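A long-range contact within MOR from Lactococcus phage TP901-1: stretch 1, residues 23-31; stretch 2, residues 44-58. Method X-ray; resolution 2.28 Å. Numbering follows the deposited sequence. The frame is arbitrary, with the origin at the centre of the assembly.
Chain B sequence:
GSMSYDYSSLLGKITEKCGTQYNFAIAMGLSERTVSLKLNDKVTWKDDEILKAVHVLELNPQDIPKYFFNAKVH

Stretch 1 (23-31) NFAIAMGLS
Stretch 2, residues 44-58: TWKDDEILKAVHVLE

Stretch 1 begins in a helix that started earlier in the chain and is helical through Met28; Gly29 then breaks out at phi/psi 77/25, a positive phi that by itself favours glycine, and Leu30 and Ser31 continue extended, near -118/162 and -75/156. Stretch 2 starts extended at Thr44 and Trp45, passes the N-cap position at Lys46 and runs as a helix from Asp47. The helix axes approach to 10.3 Å with 113° between their N-to-C directions. Register is set by Met28 CA to Lys52 CA, 6.6 Å, and Ala27 CA to Val56 CA, 6.8 Å. The contact buries 451 Å² in total, with Met28 (97 Å²) and Phe24 (74 Å²), both buried, the most covered.

Met28 is the knob. Its chi angles of -68°, -77° and -60° (m, m, m) fold the flexible, unbranched chain among Glu49, Lys52, Ala53 and Val56. There Met28 SD lies 4.0 Å from Ala53 CB, and Met28 CE comes to a tight 3.1 Å from Glu49 O and 4.2 Å from Trp45 CZ3 at the indole edge.

Phe24, chi1 180° (t) and chi2 58°, sends its ring into the same apolar layer. Trp45 CH2, 4.2 Å from Phe24 CE2, Ala53 CB, 4.2 Å from Phe24 CZ, and Val56 CG1, 4.2 Å from Phe24 CE1, all meet the ring edge; Leu57 CD1 approaches Phe24 CE1 to 3.9 Å. Trp45 reaches in with chi1 -74° (m) and chi2 79°. Val56 (t) points toward stretch 1, its CG1 3.8 Å from Ala27 CB.

One polar tie joins the stretches: Lys52 NZ donates to Ala27 O at 2.9 Å, a carbonyl in the last turn of its helix. Lys52 reaches it nearly extended (t, t, t, then chi4 -35°), laying its CD 3.4 Å from Met28 O. Glu49 (m, t) accepts from Lys46 N at its OE1, 2.8 Å, at the start of the helix, while its OE2 lies 3.7 Å from Leu30 CD2.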

ATOM      1  N   ASN B  23      15.787  16.345   1.132  1.00 45.12           N
ATOM      2  CA  ASN B  23      15.862  16.007   2.549  1.00 40.90           C
ATOM      3  C   ASN B  23      15.041  14.769   2.867  1.00 43.94           C
ATOM      4  O   ASN B  23      15.472  13.903   3.626  1.00 42.85           O
ATOM      5  CB  ASN B  23      15.383  17.173   3.412  1.00 40.37           C
ATOM      6  CG  ASN B  23      16.384  18.306   3.471  1.00 53.51           C
ATOM      7  OD1 ASN B  23      17.582  18.103   3.281  1.00 54.59           O
ATOM      8  ND2 ASN B  23      15.897  19.512   3.743  1.00 54.46           N
ATOM      9  N   PHE B  24      13.853  14.696   2.277  1.00 41.74           N
ATOM     10  CA  PHE B  24      12.979  13.550   2.462  1.00 39.09           C
ATOM     11  C   PHE B  24      13.625  12.285   1.909  1.00 49.17           C
ATOM     12  O   PHE B  24      13.566  11.226   2.534  1.00 54.50           O
ATOM     13  CB  PHE B  24      11.627  13.798   1.793  1.00 38.39           C
ATOM     14  CG  PHE B  24      10.668  12.654   1.928  1.00 47.29           C
ATOM     15  CD1 PHE B  24      10.300  12.187   3.179  1.00 39.61           C
ATOM     16  CD2 PHE B  24      10.126  12.049   0.807  1.00 48.92           C
ATOM     17  CE1 PHE B  24       9.416  11.133   3.309  1.00 41.27           C
ATOM     18  CE2 PHE B  24       9.237  10.996   0.931  1.00 39.10           C
ATOM     19  CZ  PHE B  24       8.883  10.538   2.184  1.00 39.75           C
ATOM     20  N   ALA B  25      14.248  12.409   0.741  1.00 47.79           N
ATOM     21  CA  ALA B  25      14.938  11.292   0.102  1.00 39.81           C
ATOM     22  C   ALA B  25      16.004  10.701   1.016  1.00 43.30           C
ATOM     23  O   ALA B  25      16.047   9.489   1.233  1.00 46.10           O
ATOM     24  CB  ALA B  25      15.561  11.738  -1.208  1.00 48.61           C
ATOM     25  N   ILE B  26      16.861  11.568   1.547  1.00 42.23           N
ATOM     26  CA  ILE B  26      17.910  11.160   2.475  1.00 50.25           C
ATOM     27  C   ILE B  26      17.330  10.458   3.702  1.00 52.24           C
ATOM     28  O   ILE B  26      17.867   9.451   4.164  1.00 68.13           O
ATOM     29  CB  ILE B  26      18.752  12.368   2.933  1.00 55.63           C
ATOM     30  CG1 ILE B  26      19.314  13.118   1.723  1.00 63.94           C
ATOM     31  CG2 ILE B  26      19.873  11.923   3.864  1.00 54.99           C
ATOM     32  CD1 ILE B  26      20.173  12.265   0.818  1.00 69.35           C
ATOM     33  N   ALA B  27      16.226  10.991   4.219  1.00 46.81           N
ATOM     34  CA  ALA B  27      15.568  10.420   5.391  1.00 53.95           C
ATOM     35  C   ALA B  27      14.969   9.046   5.085  1.00 54.57           C
ATOM     36  O   ALA B  27      14.860   8.195   5.967  1.00 50.60           O
ATOM     37  CB  ALA B  27      14.488  11.370   5.906  1.00 35.74           C
ATOM     38  N   MET B  28      14.589   8.840   3.829  1.00 52.26           N
ATOM     39  CA  MET B  28      14.001   7.577   3.395  1.00 47.30           C
ATOM     40  C   MET B  28      15.066   6.559   3.000  1.00 51.19           C
ATOM     41  O   MET B  28      14.778   5.369   2.864  1.00 52.13           O
ATOM     42  CB  MET B  28      13.054   7.815   2.220  1.00 42.08           C
ATOM     43  CG  MET B  28      11.803   8.584   2.586  1.00 36.82           C
ATOM     44  SD  MET B  28      10.622   7.520   3.420  1.00 57.31           S
ATOM     45  CE  MET B  28      10.362   6.293   2.145  1.00 76.78           C
ATOM     46  N   GLY B  29      16.294   7.031   2.817  1.00 47.91           N
ATOM     47  CA  GLY B  29      17.380   6.180   2.366  1.00 55.47           C
ATOM     48  C   GLY B  29      17.303   5.899   0.876  1.00 61.07           C
ATOM     49  O   GLY B  29      17.806   4.882   0.395  1.00 55.94           O
ATOM     50  N   LEU B  30      16.666   6.814   0.148  1.00 56.77           N
ATOM     51  CA  LEU B  30      16.464   6.676  -1.293  1.00 50.51           C
ATOM     52  C   LEU B  30      17.157   7.800  -2.056  1.00 49.38           C
ATOM     53  O   LEU B  30      17.506   8.828  -1.477  1.00 46.99           O
ATOM     54  CB  LEU B  30      14.968   6.670  -1.629  1.00 49.32           C
ATOM     55  CG  LEU B  30      14.158   5.369  -1.564  1.00 55.83           C
ATOM     56  CD1 LEU B  30      14.304   4.652  -0.233  1.00 64.23           C
ATOM     57  CD2 LEU B  30      12.691   5.657  -1.849  1.00 48.68           C
ATOM     58  N   SER B  31      17.358   7.602  -3.355  1.00 51.99           N
ATOM     59  CA  SER B  31      17.844   8.675  -4.212  1.00 49.09           C
ATOM     60  C   SER B  31      16.693   9.637  -4.471  1.00 50.29           C
ATOM     61  O   SER B  31      15.526   9.253  -4.377  1.00 55.11           O
ATOM     62  CB  SER B  31      18.402   8.130  -5.529  1.00 48.99           C
ATOM     63  OG  SER B  31      17.394   7.492  -6.291  1.00 58.27           O
ATOM     64  N   THR B  44       5.402   3.084  -8.789  1.00 49.44           N
ATOM     65  CA  THR B  44       4.597   2.726  -7.631  1.00 39.77           C
ATOM     66  C   THR B  44       5.443   2.660  -6.360  1.00 50.19           C
ATOM     67  O   THR B  44       6.647   2.410  -6.417  1.00 53.56           O
ATOM     68  CB  THR B  44       3.886   1.380  -7.848  1.00 46.59           C
ATOM     69  OG1 THR B  44       3.081   1.071  -6.704  1.00 58.57           O
ATOM     70  CG2 THR B  44       4.897   0.265  -8.068  1.00 51.79           C
ATOM     71  N   TRP B  45       4.809   2.901  -5.215  1.00 47.46           N
ATOM     72  CA  TRP B  45       5.485   2.825  -3.922  1.00 47.07           C
ATOM     73  C   TRP B  45       5.659   1.380  -3.462  1.00 49.81           C
ATOM     74  O   TRP B  45       4.731   0.576  -3.550  1.00 52.27           O
ATOM     75  CB  TRP B  45       4.709   3.606  -2.859  1.00 43.14           C
ATOM     76  CG  TRP B  45       4.822   5.094  -2.978  1.00 47.97           C
ATOM     77  CD1 TRP B  45       4.153   5.901  -3.851  1.00 47.79           C
ATOM     78  CD2 TRP B  45       5.643   5.955  -2.182  1.00 44.03           C
ATOM     79  NE1 TRP B  45       4.515   7.212  -3.655  1.00 47.29           N
ATOM     80  CE2 TRP B  45       5.428   7.271  -2.637  1.00 45.53           C
ATOM     81  CE3 TRP B  45       6.543   5.740  -1.134  1.00 46.18           C
ATOM     82  CZ2 TRP B  45       6.080   8.369  -2.078  1.00 48.93           C
ATOM     83  CZ3 TRP B  45       7.189   6.830  -0.581  1.00 59.49           C
ATOM     84  CH2 TRP B  45       6.956   8.128  -1.054  1.00 59.55           C
ATOM     85  N   LYS B  46       6.848   1.055  -2.965  1.00 45.48           N
ATOM     86  CA  LYS B  46       7.092  -0.263  -2.397  1.00 44.13           C
ATOM     87  C   LYS B  46       6.456  -0.359  -1.016  1.00 48.30           C
ATOM     88  O   LYS B  46       6.143   0.659  -0.393  1.00 55.58           O
ATOM     89  CB  LYS B  46       8.592  -0.556  -2.315  1.00 56.50           C
ATOM     90  CG  LYS B  46       9.293  -0.594  -3.662  1.00 58.71           C
ATOM     91  CD  LYS B  46      10.779  -0.881  -3.505  1.00 56.60           C
ATOM     92  CE  LYS B  46      11.025  -2.262  -2.926  1.00 54.41           C
ATOM     93  NZ  LYS B  46      12.480  -2.546  -2.803  1.00 68.07           N
ATOM     94  N   ASP B  47       6.263  -1.588  -0.550  1.00 60.67           N
ATOM     95  CA  ASP B  47       5.680  -1.848   0.759  1.00 69.52           C
ATOM     96  C   ASP B  47       6.490  -1.183   1.870  1.00 63.69           C
ATOM     97  O   ASP B  47       5.944  -0.456   2.701  1.00 65.45           O
ATOM     98  CB  ASP B  47       5.583  -3.359   0.997  1.00 90.48           C
ATOM     99  CG  ASP B  47       4.962  -3.705   2.336  1.00103.14           C
ATOM    100  OD1 ASP B  47       3.718  -3.745   2.424  1.00111.80           O
ATOM    101  OD2 ASP B  47       5.720  -3.950   3.299  1.00105.22           O
ATOM    102  N   ASP B  48       7.797  -1.421   1.864  1.00 57.75           N
ATOM    103  CA  ASP B  48       8.686  -0.913   2.903  1.00 60.16           C
ATOM    104  C   ASP B  48       8.843   0.607   2.867  1.00 56.41           C
ATOM    105  O   ASP B  48       9.090   1.234   3.897  1.00 57.62           O
ATOM    106  CB  ASP B  48      10.063  -1.574   2.786  1.00 84.05           C
ATOM    107  CG  ASP B  48      10.710  -1.340   1.433  1.00 94.09           C
ATOM    108  OD1 ASP B  48      10.578  -2.214   0.549  1.00 98.16           O
ATOM    109  OD2 ASP B  48      11.348  -0.280   1.253  1.00 89.91           O
ATOM    110  N   GLU B  49       8.706   1.197   1.685  1.00 55.81           N
ATOM    111  CA  GLU B  49       8.861   2.642   1.539  1.00 50.41           C
ATOM    112  C   GLU B  49       7.719   3.391   2.212  1.00 52.62           C
ATOM    113  O   GLU B  49       7.934   4.426   2.841  1.00 59.65           O
ATOM    114  CB  GLU B  49       8.948   3.027   0.061  1.00 48.09           C
ATOM    115  CG  GLU B  49      10.208   2.529  -0.628  1.00 71.58           C
ATOM    116  CD  GLU B  49      10.112   2.597  -2.139  1.00 86.78           C
ATOM    117  OE1 GLU B  49       8.991   2.794  -2.655  1.00 85.89           O
ATOM    118  OE2 GLU B  49      11.158   2.452  -2.809  1.00 93.47           O
ATOM    119  N   ILE B  50       6.506   2.864   2.086  1.00 49.44           N
ATOM    120  CA  ILE B  50       5.349   3.488   2.714  1.00 48.08           C
ATOM    121  C   ILE B  50       5.472   3.432   4.235  1.00 48.20           C
ATOM    122  O   ILE B  50       5.218   4.419   4.922  1.00 48.33           O
ATOM    123  CB  ILE B  50       4.033   2.817   2.270  1.00 49.59           C
ATOM    124  CG1 ILE B  50       3.825   3.007   0.764  1.00 52.00           C
ATOM    125  CG2 ILE B  50       2.853   3.385   3.046  1.00 39.37           C
ATOM    126  CD1 ILE B  50       2.512   2.457   0.250  1.00 50.27           C
ATOM    127  N   LEU B  51       5.883   2.280   4.754  1.00 45.65           N
ATOM    128  CA  LEU B  51       6.064   2.118   6.191  1.00 40.89           C
ATOM    129  C   LEU B  51       7.132   3.065   6.729  1.00 53.36           C
ATOM    130  O   LEU B  51       6.995   3.600   7.827  1.00 60.87           O
ATOM    131  CB  LEU B  51       6.430   0.672   6.533  1.00 39.71           C
ATOM    132  CG  LEU B  51       5.276  -0.289   6.828  1.00 52.29           C
ATOM    133  CD1 LEU B  51       4.374  -0.467   5.615  1.00 59.95           C
ATOM    134  CD2 LEU B  51       5.807  -1.631   7.307  1.00 51.00           C
ATOM    135  N   LYS B  52       8.192   3.274   5.954  1.00 55.32           N
ATOM    136  CA  LYS B  52       9.270   4.154   6.387  1.00 57.05           C
ATOM    137  C   LYS B  52       8.819   5.609   6.333  1.00 50.86           C
ATOM    138  O   LYS B  52       9.177   6.411   7.194  1.00 62.31           O
ATOM    139  CB  LYS B  52      10.522   3.949   5.530  1.00 63.04           C
ATOM    140  CG  LYS B  52      11.814   4.339   6.235  1.00 73.45           C
ATOM    141  CD  LYS B  52      13.038   3.980   5.406  1.00 79.12           C
ATOM    142  CE  LYS B  52      14.330   4.313   6.144  1.00 75.44           C
ATOM    143  NZ  LYS B  52      14.213   5.541   6.983  1.00 65.59           N
ATOM    144  N   ALA B  53       8.025   5.938   5.320  1.00 40.81           N
ATOM    145  CA  ALA B  53       7.453   7.272   5.194  1.00 48.93           C
ATOM    146  C   ALA B  53       6.581   7.608   6.402  1.00 47.89           C
ATOM    147  O   ALA B  53       6.568   8.745   6.873  1.00 48.68           O
ATOM    148  CB  ALA B  53       6.649   7.382   3.909  1.00 46.01           C
ATOM    149  N   VAL B  54       5.859   6.609   6.901  1.00 43.30           N
ATOM    150  CA  VAL B  54       5.021   6.773   8.084  1.00 36.91           C
ATOM    151  C   VAL B  54       5.878   7.070   9.307  1.00 39.86           C
ATOM    152  O   VAL B  54       5.533   7.918  10.130  1.00 59.26           O
ATOM    153  CB  VAL B  54       4.162   5.517   8.346  1.00 46.52           C
ATOM    154  CG1 VAL B  54       3.418   5.634   9.673  1.00 54.79           C
ATOM    155  CG2 VAL B  54       3.190   5.300   7.204  1.00 45.73           C
ATOM    156  N   HIS B  55       7.001   6.368   9.413  1.00 43.52           N
ATOM    157  CA  HIS B  55       7.955   6.586  10.496  1.00 47.62           C
ATOM    158  C   HIS B  55       8.612   7.960  10.402  1.00 54.77           C
ATOM    159  O   HIS B  55       8.697   8.689  11.392  1.00 60.61           O
ATOM    160  CB  HIS B  55       9.027   5.496  10.480  1.00 39.93           C
ATOM    161  CG  HIS B  55      10.129   5.715  11.470  1.00 48.25           C
ATOM    162  ND1 HIS B  55       9.908   5.779  12.828  1.00 56.15           N
ATOM    163  CD2 HIS B  55      11.463   5.879  11.297  1.00 55.97           C
ATOM    164  CE1 HIS B  55      11.059   5.975  13.451  1.00 62.20           C
ATOM    165  NE2 HIS B  55      12.016   6.039  12.543  1.00 63.94           N
ATOM    166  N   VAL B  56       9.072   8.305   9.203  1.00 49.23           N
ATOM    167  CA  VAL B  56       9.801   9.548   8.970  1.00 53.60           C
ATOM    168  C   VAL B  56       8.917  10.784   9.131  1.00 48.99           C
ATOM    169  O   VAL B  56       9.308  11.760   9.773  1.00 45.73           O
ATOM    170  CB  VAL B  56      10.436   9.558   7.562  1.00 56.41           C
ATOM    171  CG1 VAL B  56      10.972  10.939   7.220  1.00 60.87           C
ATOM    172  CG2 VAL B  56      11.540   8.515   7.473  1.00 39.18           C
ATOM    173  N   LEU B  57       7.721  10.737   8.553  1.00 45.10           N
ATOM    174  CA  LEU B  57       6.813  11.881   8.587  1.00 48.43           C
ATOM    175  C   LEU B  57       5.908  11.868   9.817  1.00 52.56           C
ATOM    176  O   LEU B  57       5.137  12.806  10.038  1.00 55.98           O
ATOM    177  CB  LEU B  57       5.971  11.913   7.313  1.00 34.49           C
ATOM    178  CG  LEU B  57       6.795  12.073   6.035  1.00 42.11           C
ATOM    179  CD1 LEU B  57       5.929  11.863   4.809  1.00 44.11           C
ATOM    180  CD2 LEU B  57       7.459  13.443   6.003  1.00 35.89           C
ATOM    181  N   GLU B  58       6.022  10.808  10.614  1.00 49.24           N
ATOM    182  CA  GLU B  58       5.232  10.637  11.831  1.00 54.10           C
ATOM    183  C   GLU B  58       3.744  10.742  11.530  1.00 52.89           C
ATOM    184  O   GLU B  58       3.000  11.419  12.237  1.00 48.89           O
ATOM    185  CB  GLU B  58       5.639  11.663  12.891  1.00 56.91           C
ATOM    186  CG  GLU B  58       7.030  11.431  13.465  1.00 82.35           C
ATOM    187  CD  GLU B  58       7.438  12.490  14.472  1.00102.91           C
ATOM    188  OE1 GLU B  58       7.400  13.690  14.125  1.00103.46           O
ATOM    189  OE2 GLU B  58       7.796  12.122  15.612  1.00114.15           O
TER